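Local coordinates for hypothetical protein (Bacteroides ovatus, PDB 4EPS) that is probably a component of the fimbrium tip, part of the filamentous surface appendages that mediate cell adhesion and biofilm formation, at residues 117-122 and 157-162; 194-199 and 207-212; 398-401 and 405-408. All coordinates share one frame; numbering follows the deposited sequence.

Interaction 1 of 3, residues 117-122 and 157-162; sequences WELTTE and HRMSLV
Met159, present as selenomethionine, lays its side chain against Trp117 and Leu119, which stand side by side, making a Met-aromatic contact with the first and an apolar contact with the second. The contact lies in the fimbrillin-like region, where the loop after helix 111-115 lies against the interruption in strand 148-174, just before it resumes at Ser160. Met159 SE stands 3.8 Å from Leu119 CD2, and both Leu119 methyl carbons also approach Met159 CG; the two side chains run past one another in opposite directions. Beyond the selenium the chain turns to the tryptophan: Met159 CE comes to 3.9 Å from Trp117 CD1 and also nears Trp117 CB, so the terminal methyl touches the pyrrole corner of the indole and the start of its side chain. SE itself lies 5.0 Å from the centroid of the five-membered ring of Trp117, well off the ring normal at 67°, an oblique approach. Torsions chi2 (-59°) and chi3 (109°) of Met159 bend the chain, so that SE meets Leu119 and CE meets Trp117.

Trp117 NE1 hydrogen-bonds to Gln132 O, which fixes the turn of the indole, and the ring also packs on Pro93 and Leu134. Leu119 rests on Leu221 of strand 217-222, while the backbone of Met159 is hydrogen-bonded to Gly250. Farther along the loop, Thr120 forms an ST turn, its OG1 accepting from Glu122 N at 3.3 Å.

Interaction 2 of 3, residues 194-199 and 207-212; sequences VAFYLD and ISPYYD
Ile207 fills the apolar centre of this contact, its two branches meeting different residues of strand 195-198. In the conformer described, one of two, Ile207 CG1 packs 3.6 Å from Phe196 CB, and CD1 reaches on toward the same carbon, whereas Ile207 CG2 touches Leu198 CB at 3.9 Å. The branches are positioned by chi1 of 63°, which places CG1 between the backbone N and the carbonyl carbon and leaves CG2 anti to the latter. Next to it the Phe196 ring receives Pro209: Pro209 CG lies 3.7 Å from Phe196 CD2, approaching obliquely, with the two side chains crossing at about a right angle. Tyr218 completes this cluster by meeting the Phe196 ring edge-to-face, and Ile230 of strand 229-234 touches both Phe196 and Ile207.

At the polar edge, the antiparallel hairpin of strands 195-198 and 206-212 is joined by a nearly straight bond of 2.8 Å from Ile207 N to Phe196 O, the N-H...O angle being 173°. The complementary link runs through a water, which accepts from Phe196 N at 2.9 Å and donates to Ile207 O at 2.7 Å.

With that water interposed, the strands are closely tied at one bond and spread apart at the next, just before the irregular step at Ser208 and Pro209 that interrupts strand 206-212; the proline ring nitrogen can give no backbone hydrogen bond. The chemistry thus implies a hairpin held here by one direct bond, one water bridge and side-chain packing, and not by a continuous ladder.

Interaction 3 of 3, residues 398-401 and 405-408; sequences LYYD and TDFE
Tyr400 presents the edge of its ring to a backbone carbonyl: Thr405 O lies in the ring plane, 3.3 Å from Tyr400 CD1, where the weakly positive C-H rim probably attracts the oxygen. Asp406 OD1 comes near the same plane farther along this edge, 3.6 Å from Tyr400 OH, with ring and carboxylate planes turned 39° apart. Near as they are, the phenol and carboxylate make no hydrogen bond in this geometry. With CG anti to the backbone N (chi1 -180°), the ring extends from the helix alongside the loop backbone. A leucine in place of Tyr400 would probably leave Thr405 O without its in-plane aromatic edge and Asp406 OD1 without the neighbouring phenol.

The contact belongs to the short connection between helices 389-403 and 408-419, where the end of the first meets the loop leading into the second. On its more buried side, Tyr399 CE1 touches Phe407 CZ at 3.4 Å. Their ring planes are 34° apart and the centroids 5.5 Å, an oblique pairing in which one corner of each ring does the touching. Trp357 meets the Tyr399 ring edge-to-face, and Phe403 lies against it too, while Phe407 rests on Ser347 and Pro348.

The loop folds tightly at Asp406, the centre of an inverse gamma turn with a weak 3.1 Å bond from Phe407 N to Thr405 O. That carbonyl therefore meets both the turn's N-H and the tyrosine edge. A water lies 2.7 Å from both Tyr399 OH and Thr405 OG1, joining the two hydroxyls. With no direct hydrogen bond between the two segments, helix and loop probably hold together through aromatic packing, a weak ring-edge attraction and one water bridge.

Overall arrangement
From the N terminus, interaction 1 comes first, closing a loop of 34 residues that brings the connection after helix 111-115 back onto strand 148-174. Interaction 2 follows, closing 7 residues in a short hairpin between strands 195-198 and 206-212, and interaction 3 closes 3 where helix 389-403 meets the loop before helix 408-419. The three are in series, without nesting or crossing. Interactions 1 and 2 touch within the fimbrillin-like region: Thr121 and Glu122 approach Ser208 by probable hydrogen bonds, and Thr121 packs on Ile207, linking loop to hairpin. Interaction 3 stands apart, its centre about 44 Å from that of interaction 1 and about 35 Å from that of interaction 2.

Interaction 1 of 3, residues 117-122 and 157-162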
ATOM      1  N   TRP A 117     -39.074 -20.937 -32.807  1.00 31.76           N
ATOM      2  CA  TRP A 117     -38.071 -19.869 -32.754  1.00 30.73           C
ATOM      3  C   TRP A 117     -36.673 -20.445 -32.941  1.00 36.38           C
ATOM      4  O   TRP A 117     -36.234 -21.279 -32.149  1.00 36.84           O
ATOM      5  CB  TRP A 117     -38.193 -19.075 -31.439  1.00 28.13           C
ATOM      6  CG  TRP A 117     -37.472 -17.755 -31.458  1.00 28.10           C
ATOM      7  CD1 TRP A 117     -36.316 -17.443 -30.807  1.00 30.27           C
ATOM      8  CD2 TRP A 117     -37.906 -16.549 -32.112  1.00 27.73           C
ATOM      9  NE1 TRP A 117     -35.982 -16.125 -31.036  1.00 28.91           N
ATOM     10  CE2 TRP A 117     -36.941 -15.552 -31.833  1.00 30.32           C
ATOM     11  CE3 TRP A 117     -39.020 -16.216 -32.914  1.00 29.14           C
ATOM     12  CZ2 TRP A 117     -37.055 -14.242 -32.317  1.00 29.52           C
ATOM     13  CZ3 TRP A 117     -39.124 -14.920 -33.409  1.00 30.33           C
ATOM     14  CH2 TRP A 117     -38.151 -13.950 -33.108  1.00 30.72           C
ATOM     15  N   GLU A 118     -35.997 -20.017 -34.010  1.00 35.02           N
ATOM     16  CA  GLU A 118     -34.658 -20.498 -34.353  0.50 35.93           C
ATOM     17  C   GLU A 118     -33.610 -19.564 -33.769  1.00 41.08           C
ATOM     18  O   GLU A 118     -33.498 -18.407 -34.186  1.00 44.79           O
ATOM     19  CB  GLU A 118     -34.485 -20.647 -35.877  0.50 37.88           C
ATOM     20  CG  GLU A 118     -35.482 -21.604 -36.517  0.50 49.27           C
ATOM     21  CD  GLU A 118     -35.401 -21.709 -38.029  0.50 69.51           C
ATOM     22  OE1 GLU A 118     -35.459 -20.658 -38.708  0.50 58.53           O
ATOM     23  OE2 GLU A 118     -35.308 -22.851 -38.533  0.50 65.58           O
ATOM     24  N   LEU A 119     -32.884 -20.047 -32.798  1.00 35.02           N
ATOM     25  CA  LEU A 119     -31.854 -19.292 -32.118  1.00 35.25           C
ATOM     26  C   LEU A 119     -30.495 -19.732 -32.607  1.00 39.17           C
ATOM     27  O   LEU A 119     -30.238 -20.932 -32.721  1.00 39.33           O
ATOM     28  CB  LEU A 119     -32.043 -19.594 -30.630  1.00 35.76           C
ATOM     29  CG  LEU A 119     -31.567 -18.632 -29.611  1.00 40.33           C
ATOM     30  CD1 LEU A 119     -32.322 -17.296 -29.709  1.00 40.82           C
ATOM     31  CD2 LEU A 119     -31.769 -19.233 -28.266  1.00 40.00           C
ATOM     32  N   THR A 120     -29.633 -18.773 -32.950  1.00 34.47           N
ATOM     33  CA  THR A 120     -28.268 -19.080 -33.383  1.00 33.78           C
ATOM     34  C   THR A 120     -27.287 -18.642 -32.292  1.00 35.26           C
ATOM     35  O   THR A 120     -27.660 -17.911 -31.372  1.00 33.23           O
ATOM     36  CB  THR A 120     -27.930 -18.413 -34.724  1.00 40.89           C
ATOM     37  OG1 THR A 120     -27.619 -17.044 -34.482  1.00 37.06           O
ATOM     38  CG2 THR A 120     -29.044 -18.586 -35.785  1.00 41.00           C
ATOM     39  N   THR A 121     -26.030 -19.049 -32.430  1.00 30.09           N
ATOM     40  CA  THR A 121     -25.011 -18.696 -31.452  1.00 30.12           C
ATOM     41  C   THR A 121     -24.238 -17.436 -31.897  1.00 33.78           C
ATOM     42  O   THR A 121     -23.206 -17.122 -31.297  1.00 34.28           O
ATOM     43  CB  THR A 121     -24.097 -19.898 -31.212  1.00 37.72           C
ATOM     44  OG1 THR A 121     -23.571 -20.340 -32.461  1.00 38.89           O
ATOM     45  CG2 THR A 121     -24.809 -21.061 -30.483  1.00 33.83           C
ATOM     46  N   GLU A 122     -24.752 -16.702 -32.911  1.00 29.76           N
ATOM     47  CA  GLU A 122     -24.136 -15.450 -33.395  1.00 30.42           C
ATOM     48  C   GLU A 122     -24.907 -14.273 -32.777  1.00 31.87           C
ATOM     49  O   GLU A 122     -25.976 -13.888 -33.266  1.00 31.97           O
ATOM     50  CB  GLU A 122     -24.121 -15.417 -34.939  1.00 33.07           C
ATOM     51  CG  GLU A 122     -23.045 -16.313 -35.543  1.00 42.68           C
ATOM     52  CD  GLU A 122     -21.622 -15.989 -35.110  1.00 70.05           C
ATOM     53  OE1 GLU A 122     -21.218 -14.803 -35.192  1.00 68.12           O
ATOM     54  OE2 GLU A 122     -20.922 -16.918 -34.646  1.00 62.40           O
ATOM     55  N   HIS A 157     -39.608 -12.863 -21.483  1.00 24.48           N
ATOM     56  CA  HIS A 157     -38.626 -13.460 -22.399  1.00 23.54           C
ATOM     57  C   HIS A 157     -38.909 -14.951 -22.512  1.00 26.65           C
ATOM     58  O   HIS A 157     -39.099 -15.634 -21.482  1.00 25.36           O
ATOM     59  CB  HIS A 157     -37.196 -13.196 -21.900  1.00 23.69           C
ATOM     60  CG  HIS A 157     -36.809 -11.749 -21.917  1.00 25.85           C
ATOM     61  ND1 HIS A 157     -36.006 -11.235 -22.914  1.00 27.00           N
ATOM     62  CD2 HIS A 157     -37.145 -10.750 -21.065  1.00 26.76           C
ATOM     63  CE1 HIS A 157     -35.826  -9.954 -22.612  1.00 25.98           C
ATOM     64  NE2 HIS A 157     -36.505  -9.613 -21.514  1.00 26.32           N
ATOM     65  N   ARG A 158     -38.952 -15.461 -23.756  1.00 24.25           N
ATOM     66  CA  ARG A 158     -39.260 -16.869 -23.995  0.60 24.10           C
ATOM     67  C   ARG A 158     -38.004 -17.752 -24.007  1.00 28.11           C
ATOM     68  O   ARG A 158     -38.113 -18.961 -23.831  1.00 27.44           O
ATOM     69  CB  ARG A 158     -40.044 -17.019 -25.304  0.60 25.18           C
ATOM     70  CG  ARG A 158     -41.407 -16.305 -25.271  0.60 30.48           C
ATOM     71  CD  ARG A 158     -42.292 -16.758 -24.119  0.60 37.19           C
ATOM     72  NE  ARG A 158     -42.818 -18.098 -24.354  0.60 39.40           N
ATOM     73  CZ  ARG A 158     -44.047 -18.357 -24.790  0.60 48.70           C
ATOM     74  NH1 ARG A 158     -44.901 -17.368 -25.014  0.60 33.04           N
ATOM     75  NH2 ARG A 158     -44.434 -19.608 -24.997  0.60 34.47           N
HETATM   76  N   MSE A 159     -36.823 -17.161 -24.213  1.00 23.36           N
HETATM   77  CA  MSE A 159     -35.589 -17.941 -24.228  1.00 22.38           C
HETATM   78  C   MSE A 159     -34.991 -17.973 -22.825  1.00 25.80           C
HETATM   79  O   MSE A 159     -35.497 -17.311 -21.911  1.00 25.23           O
HETATM   80  CB  MSE A 159     -34.566 -17.317 -25.233  1.00 23.57           C
HETATM   81  CG  MSE A 159     -35.065 -17.323 -26.693  1.00 28.35           C
HETATM   82 SE   MSE A 159     -35.448 -19.146 -27.336  0.75 33.96          SE
HETATM   83  CE  MSE A 159     -37.431 -19.068 -27.407  1.00 30.14           C
ATOM     84  N   SER A 160     -33.894 -18.720 -22.663  1.00 23.51           N
ATOM     85  CA  SER A 160     -33.153 -18.751 -21.408  1.00 22.39           C
ATOM     86  C   SER A 160     -31.867 -17.987 -21.646  1.00 25.46           C
ATOM     87  O   SER A 160     -31.554 -17.683 -22.799  1.00 24.39           O
ATOM     88  CB  SER A 160     -32.905 -20.193 -20.961  1.00 29.28           C
ATOM     89  OG  SER A 160     -32.456 -20.175 -19.614  1.00 35.19           O
ATOM     90  N   LEU A 161     -31.131 -17.653 -20.589  1.00 21.41           N
ATOM     91  CA  LEU A 161     -29.924 -16.847 -20.763  1.00 21.28           C
ATOM     92  C   LEU A 161     -28.729 -17.390 -19.997  1.00 27.12           C
ATOM     93  O   LEU A 161     -28.817 -17.641 -18.793  1.00 27.31           O
ATOM     94  CB  LEU A 161     -30.220 -15.403 -20.310  1.00 20.77           C
ATOM     95  CG  LEU A 161     -29.076 -14.376 -20.479  1.00 24.58           C
ATOM     96  CD1 LEU A 161     -28.782 -14.125 -21.992  1.00 23.56           C
ATOM     97  CD2 LEU A 161     -29.413 -13.101 -19.774  1.00 25.59           C
ATOM     98  N   VAL A 162     -27.600 -17.530 -20.700  1.00 22.85           N
ATOM     99  CA  VAL A 162     -26.325 -17.894 -20.091  1.00 22.86           C
ATOM    100  C   VAL A 162     -25.591 -16.571 -19.818  1.00 24.54           C
ATOM    101  O   VAL A 162     -25.464 -15.743 -20.726  1.00 22.72           O
ATOM    102  CB  VAL A 162     -25.477 -18.858 -20.988  1.00 26.56           C
ATOM    103  CG1 VAL A 162     -23.987 -18.890 -20.571  1.00 26.12           C
ATOM    104  CG2 VAL A 162     -26.050 -20.270 -20.974  1.00 26.67           C
TER

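Interaction 2 of 3, residues 194-199 and 207-212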
ATOM      1  N   VAL A 194      -9.968 -14.840 -25.395  1.00 28.62           N
ATOM      2  CA  VAL A 194     -11.250 -15.432 -24.974  1.00 27.32           C
ATOM      3  C   VAL A 194     -11.971 -16.050 -26.165  1.00 30.06           C
ATOM      4  O   VAL A 194     -12.232 -15.371 -27.156  1.00 29.68           O
ATOM      5  CB  VAL A 194     -12.167 -14.405 -24.234  1.00 29.11           C
ATOM      6  CG1 VAL A 194     -13.529 -15.028 -23.879  1.00 27.98           C
ATOM      7  CG2 VAL A 194     -11.483 -13.880 -22.978  1.00 28.38           C
ATOM      8  N   ALA A 195     -12.368 -17.311 -26.019  1.00 27.62           N
ATOM      9  CA  ALA A 195     -13.164 -17.983 -27.039  1.00 27.76           C
ATOM     10  C   ALA A 195     -14.084 -18.945 -26.357  1.00 28.28           C
ATOM     11  O   ALA A 195     -13.678 -19.630 -25.411  1.00 29.30           O
ATOM     12  CB  ALA A 195     -12.273 -18.724 -28.044  1.00 29.26           C
ATOM     13  N   PHE A 196     -15.320 -19.005 -26.842  1.00 24.91           N
ATOM     14  CA  PHE A 196     -16.303 -19.967 -26.350  1.00 23.89           C
ATOM     15  C   PHE A 196     -16.679 -20.947 -27.457  1.00 28.69           C
ATOM     16  O   PHE A 196     -16.800 -20.548 -28.620  1.00 28.44           O
ATOM     17  CB  PHE A 196     -17.556 -19.256 -25.818  1.00 25.15           C
ATOM     18  CG  PHE A 196     -17.311 -18.374 -24.622  1.00 25.24           C
ATOM     19  CD1 PHE A 196     -17.310 -18.904 -23.338  1.00 26.47           C
ATOM     20  CD2 PHE A 196     -17.099 -17.005 -24.782  1.00 26.61           C
ATOM     21  CE1 PHE A 196     -17.092 -18.082 -22.228  1.00 27.45           C
ATOM     22  CE2 PHE A 196     -16.893 -16.179 -23.667  1.00 27.55           C
ATOM     23  CZ  PHE A 196     -16.871 -16.729 -22.405  1.00 25.20           C
ATOM     24  N   TYR A 197     -16.928 -22.214 -27.072  1.00 25.91           N
ATOM     25  CA  TYR A 197     -17.274 -23.305 -27.975  1.00 26.23           C
ATOM     26  C   TYR A 197     -18.462 -24.089 -27.481  1.00 30.31           C
ATOM     27  O   TYR A 197     -18.571 -24.349 -26.285  1.00 29.04           O
ATOM     28  CB  TYR A 197     -16.092 -24.286 -28.117  1.00 27.35           C
ATOM     29  CG  TYR A 197     -14.830 -23.610 -28.601  1.00 31.31           C
ATOM     30  CD1 TYR A 197     -14.567 -23.476 -29.962  1.00 34.14           C
ATOM     31  CD2 TYR A 197     -13.903 -23.097 -27.699  1.00 31.73           C
ATOM     32  CE1 TYR A 197     -13.423 -22.818 -30.416  1.00 35.66           C
ATOM     33  CE2 TYR A 197     -12.744 -22.454 -28.141  1.00 33.95           C
ATOM     34  CZ  TYR A 197     -12.508 -22.324 -29.500  1.00 42.06           C
ATOM     35  OH  TYR A 197     -11.368 -21.701 -29.939  1.00 43.37           O
ATOM     36  N   LEU A 198     -19.293 -24.561 -28.418  1.00 27.76           N
ATOM     37  CA  LEU A 198     -20.400 -25.427 -28.062  1.00 29.23           C
ATOM     38  C   LEU A 198     -19.970 -26.906 -28.079  1.00 33.73           C
ATOM     39  O   LEU A 198     -19.494 -27.390 -29.113  1.00 33.83           O
ATOM     40  CB  LEU A 198     -21.583 -25.218 -29.032  1.00 30.54           C
ATOM     41  CG  LEU A 198     -22.962 -25.686 -28.560  1.00 34.98           C
ATOM     42  CD1 LEU A 198     -23.454 -24.844 -27.406  1.00 35.59           C
ATOM     43  CD2 LEU A 198     -23.959 -25.587 -29.685  1.00 37.63           C
ATOM     44  N   ASP A 199     -20.158 -27.597 -26.922  1.00 32.08           N
ATOM     45  CA  ASP A 199     -19.924 -29.023 -26.644  0.50 33.54           C
ATOM     46  C   ASP A 199     -18.461 -29.487 -26.758  1.00 39.12           C
ATOM     47  O   ASP A 199     -18.034 -30.264 -25.905  1.00 40.22           O
ATOM     48  CB  ASP A 199     -20.824 -29.912 -27.506  0.50 36.09           C
ATOM     49  CG  ASP A 199     -22.293 -29.776 -27.151  0.50 50.04           C
ATOM     50  OD1 ASP A 199     -22.675 -30.178 -26.028  0.50 51.22           O
ATOM     51  OD2 ASP A 199     -23.063 -29.279 -27.998  0.50 58.20           O
ATOM     52  N   ILE A 207     -18.633 -20.090 -30.686  1.00 34.24           N
ATOM     53  CA  ILE A 207     -19.865 -19.330 -30.532  0.50 33.06           C
ATOM     54  C   ILE A 207     -19.527 -17.848 -30.245  1.00 35.37           C
ATOM     55  O   ILE A 207     -18.405 -17.532 -29.816  1.00 33.85           O
ATOM     56  CB  ILE A 207     -20.812 -20.012 -29.509  0.50 36.12           C
ATOM     57  CG1 ILE A 207     -20.229 -20.095 -28.096  0.50 35.16           C
ATOM     58  CG2 ILE A 207     -21.198 -21.422 -30.021  0.50 38.21           C
ATOM     59  CD1 ILE A 207     -21.068 -20.949 -27.083  0.50 32.53           C
ATOM     60  N   SER A 208     -20.468 -16.930 -30.565  1.00 31.41           N
ATOM     61  CA  SER A 208     -20.208 -15.494 -30.403  1.00 30.95           C
ATOM     62  C   SER A 208     -21.231 -14.832 -29.474  1.00 30.24           C
ATOM     63  O   SER A 208     -22.238 -14.292 -29.939  1.00 28.80           O
ATOM     64  CB  SER A 208     -20.176 -14.805 -31.769  1.00 34.27           C
ATOM     65  OG  SER A 208     -19.305 -15.498 -32.646  1.00 39.80           O
ATOM     66  N   PRO A 209     -20.992 -14.889 -28.148  1.00 27.18           N
ATOM     67  CA  PRO A 209     -21.934 -14.258 -27.214  1.00 26.15           C
ATOM     68  C   PRO A 209     -21.848 -12.750 -27.257  1.00 28.18           C
ATOM     69  O   PRO A 209     -20.913 -12.185 -27.838  1.00 27.23           O
ATOM     70  CB  PRO A 209     -21.507 -14.777 -25.826  1.00 28.55           C
ATOM     71  CG  PRO A 209     -20.158 -15.355 -25.999  1.00 34.57           C
ATOM     72  CD  PRO A 209     -19.812 -15.450 -27.452  1.00 30.60           C
ATOM     73  N   TYR A 210     -22.803 -12.104 -26.622  1.00 24.44           N
ATOM     74  CA  TYR A 210     -22.803 -10.655 -26.517  1.00 25.27           C
ATOM     75  C   TYR A 210     -21.881 -10.251 -25.386  1.00 27.15           C
ATOM     76  O   TYR A 210     -22.021 -10.770 -24.278  1.00 24.40           O
ATOM     77  CB  TYR A 210     -24.228 -10.119 -26.292  1.00 27.07           C
ATOM     78  CG  TYR A 210     -24.246  -8.616 -26.114  1.00 29.63           C
ATOM     79  CD1 TYR A 210     -24.062  -7.766 -27.199  1.00 32.20           C
ATOM     80  CD2 TYR A 210     -24.359  -8.046 -24.851  1.00 30.46           C
ATOM     81  CE1 TYR A 210     -23.979  -6.386 -27.032  1.00 34.56           C
ATOM     82  CE2 TYR A 210     -24.294  -6.662 -24.673  1.00 32.61           C
ATOM     83  CZ  TYR A 210     -24.117  -5.835 -25.770  1.00 42.61           C
ATOM     84  OH  TYR A 210     -24.064  -4.470 -25.612  1.00 46.47           O
ATOM     85  N   TYR A 211     -20.929  -9.330 -25.649  1.00 23.53           N
ATOM     86  CA  TYR A 211     -20.044  -8.874 -24.580  1.00 23.12           C
ATOM     87  C   TYR A 211     -20.548  -7.540 -24.033  1.00 29.03           C
ATOM     88  O   TYR A 211     -20.636  -6.552 -24.769  1.00 29.16           O
ATOM     89  CB  TYR A 211     -18.579  -8.744 -25.050  1.00 24.54           C
ATOM     90  CG  TYR A 211     -17.664  -8.202 -23.973  1.00 25.51           C
ATOM     91  CD1 TYR A 211     -17.456  -8.906 -22.784  1.00 25.24           C
ATOM     92  CD2 TYR A 211     -17.047  -6.959 -24.114  1.00 27.49           C
ATOM     93  CE1 TYR A 211     -16.632  -8.401 -21.777  1.00 24.82           C
ATOM     94  CE2 TYR A 211     -16.230  -6.437 -23.108  1.00 28.10           C
ATOM     95  CZ  TYR A 211     -16.021  -7.162 -21.945  1.00 31.28           C
ATOM     96  OH  TYR A 211     -15.240  -6.627 -20.949  1.00 30.40           O
ATOM     97  N   ASP A 212     -20.865  -7.512 -22.746  1.00 26.45           N
ATOM     98  CA  ASP A 212     -21.308  -6.292 -22.062  1.00 26.82           C
ATOM     99  C   ASP A 212     -20.073  -5.644 -21.500  1.00 30.70           C
ATOM    100  O   ASP A 212     -19.569  -6.085 -20.473  1.00 30.84           O
ATOM    101  CB  ASP A 212     -22.344  -6.598 -20.964  1.00 28.53           C
ATOM    102  CG  ASP A 212     -22.954  -5.351 -20.310  1.00 36.78           C
ATOM    103  OD1 ASP A 212     -22.302  -4.282 -20.323  1.00 37.40           O
ATOM    104  OD2 ASP A 212     -24.061  -5.451 -19.780  1.00 40.90           O
TER
HETATM  105  O   HOH W   1     -16.083 -16.861 -28.659  1.00 37.40           O

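Interaction 3 of 3, residues 398-401 and 405-408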
ATOM      1  N   LEU A 398      -3.954  10.453 -39.582  1.00 34.54           N
ATOM      2  CA  LEU A 398      -4.664  11.442 -40.399  1.00 35.25           C
ATOM      3  C   LEU A 398      -3.941  11.638 -41.735  1.00 39.98           C
ATOM      4  O   LEU A 398      -4.599  11.718 -42.778  1.00 38.96           O
ATOM      5  CB  LEU A 398      -4.818  12.780 -39.660  1.00 35.13           C
ATOM      6  CG  LEU A 398      -5.757  12.802 -38.458  1.00 38.86           C
ATOM      7  CD1 LEU A 398      -5.674  14.139 -37.752  1.00 39.88           C
ATOM      8  CD2 LEU A 398      -7.194  12.550 -38.872  1.00 42.14           C
ATOM      9  N   TYR A 399      -2.585  11.645 -41.715  1.00 36.73           N
ATOM     10  CA  TYR A 399      -1.775  11.742 -42.930  1.00 36.47           C
ATOM     11  C   TYR A 399      -2.009  10.501 -43.794  1.00 40.82           C
ATOM     12  O   TYR A 399      -2.178  10.628 -45.009  1.00 40.00           O
ATOM     13  CB  TYR A 399      -0.280  11.889 -42.591  1.00 35.78           C
ATOM     14  CG  TYR A 399       0.610  12.033 -43.805  1.00 36.15           C
ATOM     15  CD1 TYR A 399       1.133  10.912 -44.450  1.00 37.21           C
ATOM     16  CD2 TYR A 399       0.980  13.290 -44.275  1.00 37.15           C
ATOM     17  CE1 TYR A 399       1.968  11.042 -45.560  1.00 36.66           C
ATOM     18  CE2 TYR A 399       1.831  13.431 -45.368  1.00 38.37           C
ATOM     19  CZ  TYR A 399       2.317  12.303 -46.011  1.00 42.99           C
ATOM     20  OH  TYR A 399       3.136  12.438 -47.100  1.00 40.91           O
ATOM     21  N   TYR A 400      -2.004   9.309 -43.171  1.00 38.27           N
ATOM     22  CA  TYR A 400      -2.249   8.063 -43.897  1.00 39.99           C
ATOM     23  C   TYR A 400      -3.646   8.069 -44.560  1.00 44.53           C
ATOM     24  O   TYR A 400      -3.765   7.675 -45.719  1.00 44.39           O
ATOM     25  CB  TYR A 400      -2.088   6.823 -42.999  1.00 40.97           C
ATOM     26  CG  TYR A 400      -2.339   5.541 -43.765  1.00 44.27           C
ATOM     27  CD1 TYR A 400      -1.350   4.981 -44.567  1.00 46.04           C
ATOM     28  CD2 TYR A 400      -3.597   4.940 -43.766  1.00 46.22           C
ATOM     29  CE1 TYR A 400      -1.590   3.830 -45.316  1.00 47.12           C
ATOM     30  CE2 TYR A 400      -3.855   3.802 -44.529  1.00 47.85           C
ATOM     31  CZ  TYR A 400      -2.844   3.239 -45.287  1.00 54.74           C
ATOM     32  OH  TYR A 400      -3.092   2.104 -46.018  1.00 55.89           O
ATOM     33  N   ASP A 401      -4.674   8.538 -43.839  1.00 41.63           N
ATOM     34  CA  ASP A 401      -6.060   8.626 -44.322  1.00 42.52           C
ATOM     35  C   ASP A 401      -6.161   9.450 -45.607  1.00 49.25           C
ATOM     36  O   ASP A 401      -7.007   9.164 -46.452  1.00 49.58           O
ATOM     37  CB  ASP A 401      -6.963   9.240 -43.239  1.00 43.41           C
ATOM     38  CG  ASP A 401      -7.215   8.349 -42.027  1.00 53.96           C
ATOM     39  OD1 ASP A 401      -6.864   7.144 -42.086  1.00 54.44           O
ATOM     40  OD2 ASP A 401      -7.773   8.854 -41.024  1.00 58.74           O
ATOM     41  N   THR A 405       0.077   6.275 -48.026  1.00 45.26           N
ATOM     42  CA  THR A 405       1.469   5.857 -48.209  1.00 45.42           C
ATOM     43  C   THR A 405       1.833   4.885 -47.094  1.00 51.11           C
ATOM     44  O   THR A 405       1.686   5.214 -45.909  1.00 49.15           O
ATOM     45  CB  THR A 405       2.425   7.059 -48.264  1.00 54.52           C
ATOM     46  OG1 THR A 405       1.873   8.078 -49.105  1.00 56.11           O
ATOM     47  CG2 THR A 405       3.809   6.671 -48.770  1.00 53.80           C
ATOM     48  N   ASP A 406       2.310   3.687 -47.483  1.00 49.68           N
ATOM     49  CA  ASP A 406       2.663   2.605 -46.568  1.00 49.30           C
ATOM     50  C   ASP A 406       4.064   2.795 -45.998  1.00 48.76           C
ATOM     51  O   ASP A 406       5.024   2.162 -46.463  1.00 49.79           O
ATOM     52  CB  ASP A 406       2.537   1.239 -47.274  1.00 53.00           C
ATOM     53  CG  ASP A 406       1.128   0.913 -47.751  1.00 70.62           C
ATOM     54  OD1 ASP A 406       0.182   0.984 -46.919  1.00 71.20           O
ATOM     55  OD2 ASP A 406       0.971   0.565 -48.945  1.00 79.38           O
ATOM     56  N   PHE A 407       4.178   3.682 -44.991  1.00 38.68           N
ATOM     57  CA  PHE A 407       5.450   3.959 -44.309  1.00 35.55           C
ATOM     58  C   PHE A 407       5.928   2.715 -43.581  1.00 36.43           C
ATOM     59  O   PHE A 407       5.099   2.002 -42.986  1.00 33.81           O
ATOM     60  CB  PHE A 407       5.275   5.101 -43.293  1.00 35.73           C
ATOM     61  CG  PHE A 407       5.041   6.507 -43.799  1.00 37.81           C
ATOM     62  CD1 PHE A 407       5.123   6.804 -45.159  1.00 40.88           C
ATOM     63  CD2 PHE A 407       4.807   7.550 -42.910  1.00 40.03           C
ATOM     64  CE1 PHE A 407       4.944   8.113 -45.617  1.00 42.39           C
ATOM     65  CE2 PHE A 407       4.620   8.854 -43.370  1.00 42.91           C
ATOM     66  CZ  PHE A 407       4.708   9.130 -44.718  1.00 41.85           C
ATOM     67  N   GLU A 408       7.249   2.468 -43.589  1.00 32.08           N
ATOM     68  CA  GLU A 408       7.826   1.309 -42.894  1.00 32.55           C
ATOM     69  C   GLU A 408       7.498   1.316 -41.391  1.00 35.67           C
ATOM     70  O   GLU A 408       7.289   0.243 -40.827  1.00 34.35           O
ATOM     71  CB  GLU A 408       9.345   1.230 -43.107  1.00 34.00           C
ATOM     72  CG  GLU A 408       9.744   0.976 -44.558  1.00 45.77           C
ATOM     73  CD  GLU A 408      10.006   2.194 -45.438  1.00 68.41           C
ATOM     74  OE1 GLU A 408       9.236   3.180 -45.366  1.00 49.20           O
ATOM     75  OE2 GLU A 408      10.962   2.135 -46.246  1.00 65.76           O
TER
HETATM   76  O   HOH W   2       3.339  10.341 -48.821  1.00 48.97           O